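Local coordinates for scarecrow-like protein 3 (Arabidopsis thaliana, PDB 6KPB), which probably acts as a transcription factor in plant development and binds zinc finger proteins of the IDD group, including JACKDAW, at residues Thr153-Leu158 / Tyr438-Gln443; Ala178-Leu183 / Ala253-Leu258; His214-Glu219 / Phe227-Val232; Glu417-Trp422 / Cys464-Trp469. All coordinates share one frame; numbering follows the deposited sequence.

Contacts 2 and 4 are buried toward the middle of the chain, whereas contacts 1 and 3 lie farther out and are only partly buried. Contacts 2, 3 and 4 each bring a helix to the same large mixed sheet; contact 1 instead pairs two helices through an arginine and a glutamine, with an alanine beneath. A polar bond inside the core marks contact 2, while contacts 3 and 4 are apolar, with aromatic rings in the first and aliphatic groups in the second. Helix 178-189 links three of them, touching segment 153-158 of contact 1 and segment 214-219 of contact 3. Met441 of contact 1 packs on Ala465 of contact 4.

Contact 1 (Thr153-Leu158 / Tyr438-Gln443); sequences TNRAIL and YYAMLQ
Arg155 reaches from helix 145-160 to Ala440 and Gln443, one turn apart on helix 438-448. Within 153-158 its side chain makes the whole contact; Leu151 and Leu152, earlier on the same helix, also pack on Gln443 and Ala440. It starts with carbon against carbon: CB of Arg155 lies 3.9 Å from CB of Ala440, where the backbones of the two segments come closest. CG of Arg155 rests on that same methyl, because it stands beside the backbone N (chi1 -80°). Beyond CG the chain bends twice, at chi2 and chi3, and this kinked course carries the guanidinium along to Gln443. There NH1 of Arg155 comes to 2.5 Å from OE1 of Gln443, a spacing short enough to leave the exact placing of the two groups doubtful. OE1 sits at the guanidinium edge, near its plane. The amide itself is turned well out of line, the two planes standing 65° apart, and the extended end of Gln443 meets Arg155 at about a right angle. A leucine in place of Arg155 would probably keep some packing on the alanine methyl but leave the Gln443 carbonyl without its cationic neighbour. On other sides, Thr153 and Ala156 pack on Val347 of strand 345-351, Leu158 meets helix 178-189, and Met441 packs on Ile458 and Glu460 of strand 456-461.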
# COMPACT_ATOMS: atom_id res chain seq x y z
N THR A 153 -24.04 22.76 -14.65
CA THR A 153 -22.98 23.71 -14.96
C THR A 153 -22.82 23.90 -16.46
O THR A 153 -22.54 25.01 -16.92
CB THR A 153 -21.66 23.26 -14.33
OG1 THR A 153 -21.29 21.99 -14.87
CG2 THR A 153 -21.79 23.15 -12.82
N ASN A 154 -23.00 22.83 -17.24
CA ASN A 154 -22.93 22.97 -18.70
C ASN A 154 -24.05 23.86 -19.23
O ASN A 154 -23.83 24.66 -20.14
CB ASN A 154 -22.97 21.60 -19.37
CG ASN A 154 -21.67 20.82 -19.19
OD1 ASN A 154 -20.66 21.37 -18.75
ND2 ASN A 154 -21.69 19.55 -19.56
N ARG A 155 -25.25 23.73 -18.66
CA ARG A 155 -26.35 24.61 -19.06
C ARG A 155 -26.04 26.06 -18.72
O ARG A 155 -26.29 26.97 -19.52
CB ARG A 155 -27.65 24.17 -18.39
CG ARG A 155 -28.33 22.99 -19.06
CD ARG A 155 -29.12 23.44 -20.28
NE ARG A 155 -28.64 22.79 -21.50
CZ ARG A 155 -28.97 21.56 -21.87
NH1 ARG A 155 -29.77 20.83 -21.11
NH2 ARG A 155 -28.49 21.05 -23.00
N ALA A 156 -25.48 26.30 -17.53
CA ALA A 156 -25.14 27.66 -17.13
C ALA A 156 -24.06 28.24 -18.04
O ALA A 156 -24.09 29.44 -18.37
CB ALA A 156 -24.68 27.69 -15.67
N ILE A 157 -23.10 27.42 -18.46
CA ILE A 157 -22.05 27.88 -19.36
C ILE A 157 -22.63 28.18 -20.74
O ILE A 157 -22.37 29.24 -21.32
CB ILE A 157 -20.92 26.85 -19.44
CG1 ILE A 157 -20.09 26.85 -18.15
CG2 ILE A 157 -20.04 27.11 -20.66
CD1 ILE A 157 -19.15 25.68 -18.03
N LEU A 158 -23.43 27.25 -21.28
CA LEU A 158 -24.03 27.46 -22.60
C LEU A 158 -24.85 28.74 -22.63
O LEU A 158 -24.75 29.53 -23.59
CB LEU A 158 -24.90 26.27 -22.97
CG LEU A 158 -24.23 25.12 -23.72
CD1 LEU A 158 -25.05 23.85 -23.56
CD2 LEU A 158 -24.07 25.47 -25.18
N TYR A 438 -34.66 27.09 -14.54
CA TYR A 438 -35.76 26.24 -14.08
C TYR A 438 -35.78 24.91 -14.82
O TYR A 438 -35.99 23.86 -14.21
CB TYR A 438 -37.09 26.98 -14.25
CG TYR A 438 -38.30 26.21 -13.77
CD1 TYR A 438 -38.95 25.30 -14.60
CD2 TYR A 438 -38.80 26.40 -12.49
CE1 TYR A 438 -40.05 24.59 -14.16
CE2 TYR A 438 -39.90 25.70 -12.04
CZ TYR A 438 -40.52 24.79 -12.88
OH TYR A 438 -41.62 24.09 -12.43
N TYR A 439 -35.57 24.95 -16.13
CA TYR A 439 -35.65 23.72 -16.92
C TYR A 439 -34.37 22.90 -16.85
O TYR A 439 -34.41 21.68 -17.04
CB TYR A 439 -36.01 24.06 -18.37
CG TYR A 439 -37.43 24.59 -18.47
CD1 TYR A 439 -38.50 23.71 -18.49
CD2 TYR A 439 -37.68 25.95 -18.49
CE1 TYR A 439 -39.80 24.18 -18.56
CE2 TYR A 439 -38.98 26.43 -18.56
CZ TYR A 439 -40.03 25.54 -18.59
OH TYR A 439 -41.33 26.00 -18.66
N ALA A 440 -33.23 23.54 -16.57
CA ALA A 440 -32.04 22.77 -16.22
C ALA A 440 -32.26 22.01 -14.91
O ALA A 440 -31.84 20.86 -14.78
CB ALA A 440 -30.83 23.69 -16.11
N MET A 441 -32.93 22.65 -13.95
CA MET A 441 -33.30 21.96 -12.72
C MET A 441 -34.27 20.82 -13.00
O MET A 441 -34.17 19.75 -12.39
CB MET A 441 -33.93 22.95 -11.73
CG MET A 441 -32.98 24.03 -11.26
SD MET A 441 -31.83 23.44 -10.02
CE MET A 441 -32.93 23.25 -8.62
N LEU A 442 -35.20 21.02 -13.94
CA LEU A 442 -36.14 19.97 -14.29
C LEU A 442 -35.42 18.79 -14.95
O LEU A 442 -35.74 17.63 -14.67
CB LEU A 442 -37.22 20.52 -15.22
CG LEU A 442 -38.36 19.56 -15.57
CD1 LEU A 442 -39.17 19.22 -14.33
CD2 LEU A 442 -39.25 20.16 -16.65
N GLN A 443 -34.45 19.08 -15.82
CA GLN A 443 -33.68 18.01 -16.44
C GLN A 443 -32.87 17.24 -15.41
O GLN A 443 -32.73 16.01 -15.51
CB GLN A 443 -32.76 18.57 -17.53
CG GLN A 443 -33.42 18.70 -18.89
CD GLN A 443 -32.60 19.52 -19.86
OE1 GLN A 443 -31.48 19.92 -19.57
NE2 GLN A 443 -33.18 19.78 -21.03

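Contact 2 (Ala178-Leu183 / Ala253-Leu258); sequences AQWLAL and AVSSVL
Gln179 and Trp180, at the start of helix 178-189, meet Ser255 of strand 251-257 in the parallel, Rossmann-like part of the mixed sheet of the GRAS domain. The helix axis stays 12.8 Å from the strand, so long side chains have to span the gap. Gln179 does this fully stretched: CG is anti to the backbone N (chi1 175°) and the chain continues straight on, delivering its amide to the sheet. NE2 of Gln179 donates to OG of Ser255 over 3.1 Å, with a bent N-H...O angle of 144°, and the hydroxyl lies 21° out of the amide plane. The same NE2 passes 4.2 Å from CG2 of Val257, the next residue on this side of the strand. Trp180 comes in beneath the amide chain, and the outer edge of its indole touches the serine: CH2 of Trp180 is 3.7 Å from CB of Ser255, which lies in the ring plane. Ser255 is thus met by an amide at its oxygen and by an aromatic edge at its carbon. An alanine in place of Gln179 would probably cost this buried hydroxyl its amide donor and open a gap above the indole. Farther out, Trp180 NE1 is hydrogen-bonded to OD2 of Asp171, the last residue of the predicted VHIID motif, and Ser255 is tied through its backbone to Ile170 of the adjacent parallel strand 166-171. Between the two spanning chains, CG of Gln179 sits 3.6 Å above the plane of the Trp180 indole, offset toward its rim.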
# COMPACT_ATOMS: atom_id res chain seq x y z
N ALA A 178 -16.12 13.30 -19.16
CA ALA A 178 -17.55 13.28 -19.46
C ALA A 178 -18.19 14.65 -19.29
O ALA A 178 -19.23 14.92 -19.90
CB ALA A 178 -18.26 12.26 -18.58
N GLN A 179 -17.60 15.52 -18.47
CA GLN A 179 -18.17 16.84 -18.25
C GLN A 179 -18.15 17.68 -19.52
O GLN A 179 -19.12 18.36 -19.84
CB GLN A 179 -17.41 17.56 -17.13
CG GLN A 179 -17.84 18.99 -16.90
CD GLN A 179 -17.11 19.63 -15.73
OE1 GLN A 179 -16.01 19.21 -15.38
NE2 GLN A 179 -17.71 20.65 -15.13
N TRP A 180 -17.04 17.63 -20.27
CA TRP A 180 -16.89 18.46 -21.45
C TRP A 180 -17.25 17.74 -22.75
O TRP A 180 -17.46 18.40 -23.77
CB TRP A 180 -15.46 19.00 -21.55
CG TRP A 180 -14.95 19.59 -20.26
CD1 TRP A 180 -13.81 19.24 -19.60
CD2 TRP A 180 -15.58 20.61 -19.47
NE1 TRP A 180 -13.68 19.98 -18.45
CE2 TRP A 180 -14.75 20.83 -18.35
CE3 TRP A 180 -16.75 21.35 -19.59
CZ2 TRP A 180 -15.07 21.76 -17.36
CZ3 TRP A 180 -17.06 22.28 -18.61
CH2 TRP A 180 -16.22 22.48 -17.51
N LEU A 181 -17.32 16.41 -22.73
CA LEU A 181 -17.77 15.69 -23.92
C LEU A 181 -19.21 16.06 -24.27
O LEU A 181 -19.55 16.23 -25.45
CB LEU A 181 -17.64 14.18 -23.71
CG LEU A 181 -16.23 13.59 -23.74
CD1 LEU A 181 -16.24 12.14 -23.27
CD2 LEU A 181 -15.64 13.69 -25.13
N ALA A 182 -20.07 16.19 -23.25
CA ALA A 182 -21.44 16.62 -23.50
C ALA A 182 -21.50 18.07 -23.96
O ALA A 182 -22.26 18.40 -24.87
CB ALA A 182 -22.29 16.41 -22.24
N LEU A 183 -20.70 18.94 -23.34
CA LEU A 183 -20.71 20.35 -23.73
C LEU A 183 -20.21 20.53 -25.16
O LEU A 183 -20.64 21.46 -25.85
CB LEU A 183 -19.86 21.17 -22.76
CG LEU A 183 -19.95 22.69 -22.93
CD1 LEU A 183 -21.38 23.14 -22.72
CD2 LEU A 183 -19.01 23.42 -21.98
N ALA A 253 -15.20 30.95 -18.76
CA ALA A 253 -16.01 30.28 -17.76
C ALA A 253 -15.10 29.44 -16.87
O ALA A 253 -14.15 28.82 -17.36
CB ALA A 253 -17.09 29.39 -18.40
N VAL A 254 -15.38 29.43 -15.57
CA VAL A 254 -14.58 28.72 -14.59
C VAL A 254 -15.46 27.68 -13.90
O VAL A 254 -16.56 28.01 -13.44
CB VAL A 254 -13.96 29.69 -13.55
CG1 VAL A 254 -13.26 28.91 -12.45
CG2 VAL A 254 -12.99 30.64 -14.23
N SER A 255 -14.97 26.44 -13.84
CA SER A 255 -15.68 25.34 -13.22
C SER A 255 -14.86 24.82 -12.04
O SER A 255 -13.73 24.37 -12.22
CB SER A 255 -15.94 24.21 -14.22
OG SER A 255 -16.53 23.09 -13.58
N SER A 256 -15.44 24.89 -10.84
CA SER A 256 -14.77 24.48 -9.61
C SER A 256 -15.59 23.36 -8.97
O SER A 256 -16.54 23.62 -8.24
CB SER A 256 -14.60 25.66 -8.67
OG SER A 256 -13.87 25.29 -7.51
N VAL A 257 -15.21 22.12 -9.26
CA VAL A 257 -15.91 20.94 -8.75
C VAL A 257 -15.13 20.44 -7.54
O VAL A 257 -14.07 19.83 -7.67
CB VAL A 257 -16.05 19.86 -9.82
CG1 VAL A 257 -16.70 18.62 -9.24
CG2 VAL A 257 -16.87 20.39 -10.99
N LEU A 258 -15.68 20.70 -6.34
CA LEU A 258 -15.14 20.19 -5.08
C LEU A 258 -13.72 20.67 -4.81
O LEU A 258 -12.93 19.95 -4.19
CB LEU A 258 -15.19 18.65 -5.04
CG LEU A 258 -16.54 17.98 -5.31
CD1 LEU A 258 -16.44 16.48 -5.05
CD2 LEU A 258 -17.64 18.61 -4.46

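Contact 3 (His214-Glu219 / Phe227-Val232); sequences HRLIEE and FQFNPV
Leu216 leans on two phenylalanine rings, Phe227 and Phe229, which rise from alternate positions of strand 227-233 toward helix 206-223. Both rings stand out from the strand in the same way, CG anti to the backbone N (chi1 165° in Phe227 and 178° in Phe229). Leu216 crosses each at a slant. Its root meets the first ring: CB of Leu216 is 3.7 Å from CZ of Phe227. Its tip bridges the two, as CD1 of Leu216 lies 4.0 Å from CD2 of Phe229 and about as far from CZ of Phe227. Ile217 meets the same outer rim of Phe227, farther along at CE2, running across the ring at about a right angle, with its CG1 4.0 Å from CE2 of Phe227. The CE2-CZ rim of Phe227 thus abuts two successive helix residues, close to the peptide that joins them. One of its faces also has the backbone N of Phe229 above it, toward the rim. Helix and strand run nearly antiparallel, 172° apart, with axes 8.9 Å from each other, as expected for the returning half of a beta-alpha-beta unit made of strand 196-203, helix 206-223 and strand 227-233. Phe227 also packs on Leu197 and Ile199 of the neighbouring parallel strand, and Leu216 touches Leu181, which carries the apolar layer on to helix 178-189.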
# COMPACT_ATOMS: atom_id res chain seq x y z
N HIS A 214 -6.75 13.30 -24.94
CA HIS A 214 -6.97 12.36 -26.04
C HIS A 214 -8.46 12.21 -26.33
O HIS A 214 -8.87 12.20 -27.50
CB HIS A 214 -6.35 11.00 -25.71
CG HIS A 214 -6.65 9.94 -26.72
ND1 HIS A 214 -7.73 9.09 -26.60
CD2 HIS A 214 -6.03 9.60 -27.87
CE1 HIS A 214 -7.75 8.26 -27.63
NE2 HIS A 214 -6.73 8.55 -28.42
N ARG A 215 -9.28 12.08 -25.29
CA ARG A 215 -10.71 11.86 -25.51
C ARG A 215 -11.39 13.11 -26.05
O ARG A 215 -12.28 13.01 -26.90
CB ARG A 215 -11.39 11.41 -24.22
CG ARG A 215 -12.71 10.69 -24.42
CD ARG A 215 -12.69 9.31 -23.79
NE ARG A 215 -14.03 8.86 -23.42
CZ ARG A 215 -14.55 8.97 -22.20
NH1 ARG A 215 -13.84 9.52 -21.22
NH2 ARG A 215 -15.77 8.53 -21.96
N LEU A 216 -10.99 14.29 -25.57
CA LEU A 216 -11.63 15.52 -26.02
C LEU A 216 -11.25 15.86 -27.46
O LEU A 216 -12.11 16.24 -28.26
CB LEU A 216 -11.27 16.67 -25.08
CG LEU A 216 -11.79 16.56 -23.64
CD1 LEU A 216 -11.57 17.86 -22.89
CD2 LEU A 216 -13.25 16.15 -23.62
N ILE A 217 -9.97 15.72 -27.81
CA ILE A 217 -9.55 15.98 -29.18
C ILE A 217 -10.20 14.99 -30.14
O ILE A 217 -10.61 15.35 -31.24
CB ILE A 217 -8.01 15.95 -29.29
CG1 ILE A 217 -7.37 17.04 -28.44
CG2 ILE A 217 -7.57 16.10 -30.74
CD1 ILE A 217 -5.86 17.07 -28.52
N GLU A 218 -10.31 13.73 -29.72
CA GLU A 218 -10.92 12.71 -30.56
C GLU A 218 -12.38 13.04 -30.85
O GLU A 218 -12.85 12.88 -31.99
CB GLU A 218 -10.80 11.34 -29.90
CG GLU A 218 -11.23 10.18 -30.79
CD GLU A 218 -11.25 8.86 -30.04
OE1 GLU A 218 -11.58 8.87 -28.83
OE2 GLU A 218 -10.93 7.82 -30.65
N GLU A 219 -13.12 13.50 -29.84
CA GLU A 219 -14.52 13.83 -30.05
C GLU A 219 -14.67 15.12 -30.85
O GLU A 219 -15.52 15.21 -31.74
CB GLU A 219 -15.24 13.95 -28.71
CG GLU A 219 -16.75 14.12 -28.82
CD GLU A 219 -17.46 12.89 -29.37
OE1 GLU A 219 -16.86 11.79 -29.33
OE2 GLU A 219 -18.61 13.02 -29.82
N PHE A 227 -11.12 23.26 -31.75
CA PHE A 227 -10.99 23.01 -30.32
C PHE A 227 -9.52 22.94 -29.94
O PHE A 227 -8.70 22.40 -30.69
CB PHE A 227 -11.71 21.72 -29.93
CG PHE A 227 -11.36 21.20 -28.57
CD1 PHE A 227 -11.86 21.80 -27.43
CD2 PHE A 227 -10.53 20.10 -28.43
CE1 PHE A 227 -11.54 21.31 -26.17
CE2 PHE A 227 -10.20 19.61 -27.18
CZ PHE A 227 -10.71 20.22 -26.05
N GLN A 228 -9.19 23.50 -28.78
CA GLN A 228 -7.84 23.47 -28.25
C GLN A 228 -7.88 23.10 -26.78
O GLN A 228 -8.70 23.63 -26.03
CB GLN A 228 -7.14 24.82 -28.44
CG GLN A 228 -5.66 24.82 -28.06
CD GLN A 228 -4.96 26.10 -28.46
OE1 GLN A 228 -5.59 27.02 -29.00
NE2 GLN A 228 -3.66 26.17 -28.21
N PHE A 229 -7.02 22.17 -26.38
CA PHE A 229 -6.88 21.75 -24.99
C PHE A 229 -5.43 21.93 -24.59
O PHE A 229 -4.54 21.29 -25.17
CB PHE A 229 -7.33 20.31 -24.80
CG PHE A 229 -7.16 19.80 -23.39
CD1 PHE A 229 -5.98 19.20 -22.99
CD2 PHE A 229 -8.19 19.92 -22.46
CE1 PHE A 229 -5.82 18.74 -21.70
CE2 PHE A 229 -8.03 19.45 -21.17
CZ PHE A 229 -6.85 18.86 -20.79
N ASN A 230 -5.19 22.79 -23.60
CA ASN A 230 -3.85 22.95 -23.05
C ASN A 230 -3.85 22.45 -21.61
O ASN A 230 -4.57 23.00 -20.76
CB ASN A 230 -3.38 24.40 -23.12
CG ASN A 230 -4.35 25.37 -22.47
OD1 ASN A 230 -5.55 25.10 -22.37
ND2 ASN A 230 -3.83 26.51 -22.02
N PRO A 231 -3.09 21.40 -21.30
CA PRO A 231 -3.04 20.92 -19.92
C PRO A 231 -2.16 21.80 -19.05
O PRO A 231 -1.22 22.45 -19.52
CB PRO A 231 -2.44 19.51 -20.07
CG PRO A 231 -1.58 19.62 -21.28
CD PRO A 231 -2.28 20.57 -22.21
N VAL A 232 -2.48 21.81 -17.76
CA VAL A 232 -1.69 22.52 -16.76
C VAL A 232 -1.44 21.55 -15.62
O VAL A 232 -2.36 21.22 -14.85
CB VAL A 232 -2.39 23.79 -16.25
CG1 VAL A 232 -1.60 24.41 -15.11
CG2 VAL A 232 -2.56 24.79 -17.39

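Contact 4 (Glu417-Trp422 / Cys464-Trp469); sequences EKLEKW and CAVICW
A small, buried aliphatic contact sets Leu419, in the first turn of helix 419-428, against Cys464 and Val466 of strand 464-469, both segments within the predicted SAW region. Within these two segments a single methyl of the helix makes the whole contact. CD2 of Leu419 lies 3.9 Å from CB of Cys464 and 4.0 Å from CG2 of Val466, so it bridges two residues on the same side of the strand. Leucine and valine slant across one another. With CG anti to the backbone N (chi1 169°), the leucine branch points its CD2 at the strand; the side chain also packs on Ser476 of strand 472-482. The surroundings of the helix start are polar. Lys418 holds the N-cap position, and Asp352 receives both the backbone N of Leu419 and a salt bridge from Lys418 NZ, an arrangement consistent with holding the helix start beside the sheet. Behind it, NE1 of Trp422 makes a weak hydrogen bond, 3.2 Å long, to the backbone O of Glu417, whose carboxylate pairs with Arg425. The chemistry is thus divided: bonds and charges gather at the helix start, while the contact with the strand relies on shape and van der Waals fit alone.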
# COMPACT_ATOMS: atom_id res chain seq x y z
N GLU A 417 -18.07 23.18 4.06
CA GLU A 417 -18.97 24.13 4.69
C GLU A 417 -20.27 24.18 3.90
O GLU A 417 -20.34 23.74 2.75
CB GLU A 417 -18.33 25.52 4.79
CG GLU A 417 -17.12 25.58 5.71
CD GLU A 417 -16.70 27.00 6.05
OE1 GLU A 417 -16.96 27.90 5.23
OE2 GLU A 417 -16.11 27.20 7.13
N LYS A 418 -21.31 24.73 4.53
CA LYS A 418 -22.63 24.73 3.91
C LYS A 418 -22.72 25.82 2.84
O LYS A 418 -21.87 26.71 2.73
CB LYS A 418 -23.72 24.91 4.96
CG LYS A 418 -23.90 23.72 5.88
CD LYS A 418 -25.33 23.61 6.39
CE LYS A 418 -26.27 23.07 5.32
NZ LYS A 418 -25.93 21.67 4.94
N LEU A 419 -23.80 25.74 2.05
CA LEU A 419 -23.97 26.63 0.91
C LEU A 419 -24.10 28.09 1.35
O LEU A 419 -23.60 28.99 0.67
CB LEU A 419 -25.19 26.21 0.10
CG LEU A 419 -25.72 27.15 -0.98
CD1 LEU A 419 -24.70 27.33 -2.09
CD2 LEU A 419 -27.04 26.65 -1.53
N GLU A 420 -24.77 28.33 2.48
CA GLU A 420 -24.98 29.70 2.94
C GLU A 420 -23.65 30.40 3.22
O GLU A 420 -23.50 31.60 2.93
CB GLU A 420 -25.87 29.71 4.18
CG GLU A 420 -25.94 31.04 4.90
CD GLU A 420 -27.03 31.07 5.96
OE1 GLU A 420 -28.07 30.41 5.75
OE2 GLU A 420 -26.83 31.74 6.99
N LYS A 421 -22.68 29.67 3.76
CA LYS A 421 -21.36 30.26 4.00
C LYS A 421 -20.65 30.55 2.68
O LYS A 421 -20.00 31.59 2.54
CB LYS A 421 -20.52 29.34 4.87
CG LYS A 421 -20.77 29.50 6.36
CD LYS A 421 -19.51 29.19 7.16
CE LYS A 421 -19.62 29.69 8.59
NZ LYS A 421 -18.31 29.67 9.29
N TRP A 422 -20.75 29.64 1.71
CA TRP A 422 -20.09 29.85 0.43
C TRP A 422 -20.68 31.05 -0.31
O TRP A 422 -19.94 31.82 -0.94
CB TRP A 422 -20.19 28.60 -0.43
CG TRP A 422 -19.29 27.50 0.02
CD1 TRP A 422 -19.67 26.29 0.53
CD2 TRP A 422 -17.86 27.51 0.02
NE1 TRP A 422 -18.55 25.54 0.84
CE2 TRP A 422 -17.43 26.27 0.54
CE3 TRP A 422 -16.90 28.45 -0.37
CZ2 TRP A 422 -16.09 25.95 0.67
CZ3 TRP A 422 -15.57 28.12 -0.24
CH2 TRP A 422 -15.17 26.89 0.28
N CYS A 464 -29.90 28.31 -6.34
CA CYS A 464 -28.90 27.25 -6.33
C CYS A 464 -29.58 25.90 -6.14
O CYS A 464 -30.75 25.82 -5.74
CB CYS A 464 -27.87 27.47 -5.22
SG CYS A 464 -27.13 29.12 -5.23
N ALA A 465 -28.84 24.84 -6.43
CA ALA A 465 -29.33 23.47 -6.33
C ALA A 465 -28.64 22.76 -5.18
O ALA A 465 -27.43 22.90 -4.98
CB ALA A 465 -29.10 22.71 -7.63
N VAL A 466 -29.41 21.99 -4.42
CA VAL A 466 -28.89 21.19 -3.31
C VAL A 466 -29.27 19.74 -3.56
O VAL A 466 -30.46 19.40 -3.58
CB VAL A 466 -29.43 21.68 -1.96
CG1 VAL A 466 -28.96 20.76 -0.84
CG2 VAL A 466 -28.99 23.11 -1.69
N ILE A 467 -28.27 18.89 -3.75
CA ILE A 467 -28.49 17.47 -4.00
C ILE A 467 -28.58 16.75 -2.66
O ILE A 467 -27.61 16.75 -1.89
CB ILE A 467 -27.38 16.88 -4.87
CG1 ILE A 467 -27.18 17.73 -6.13
CG2 ILE A 467 -27.71 15.45 -5.26
CD1 ILE A 467 -26.01 17.29 -6.99
N CYS A 468 -29.72 16.15 -2.38
CA CYS A 468 -29.97 15.48 -1.11
C CYS A 468 -30.16 13.99 -1.31
O CYS A 468 -30.63 13.53 -2.36
CB CYS A 468 -31.22 16.05 -0.42
SG CYS A 468 -31.18 17.83 -0.11
N TRP A 469 -29.79 13.23 -0.29
CA TRP A 469 -30.19 11.83 -0.14
C TRP A 469 -31.23 11.78 0.98
O TRP A 469 -30.93 12.18 2.11
CB TRP A 469 -29.01 10.92 0.18
CG TRP A 469 -29.43 9.56 0.63
CD1 TRP A 469 -29.41 9.07 1.90
CD2 TRP A 469 -29.94 8.50 -0.19
NE1 TRP A 469 -29.87 7.78 1.93
CE2 TRP A 469 -30.20 7.41 0.65
CE3 TRP A 469 -30.19 8.38 -1.56
CZ2 TRP A 469 -30.71 6.20 0.17
CZ3 TRP A 469 -30.70 7.18 -2.04
CH2 TRP A 469 -30.95 6.11 -1.17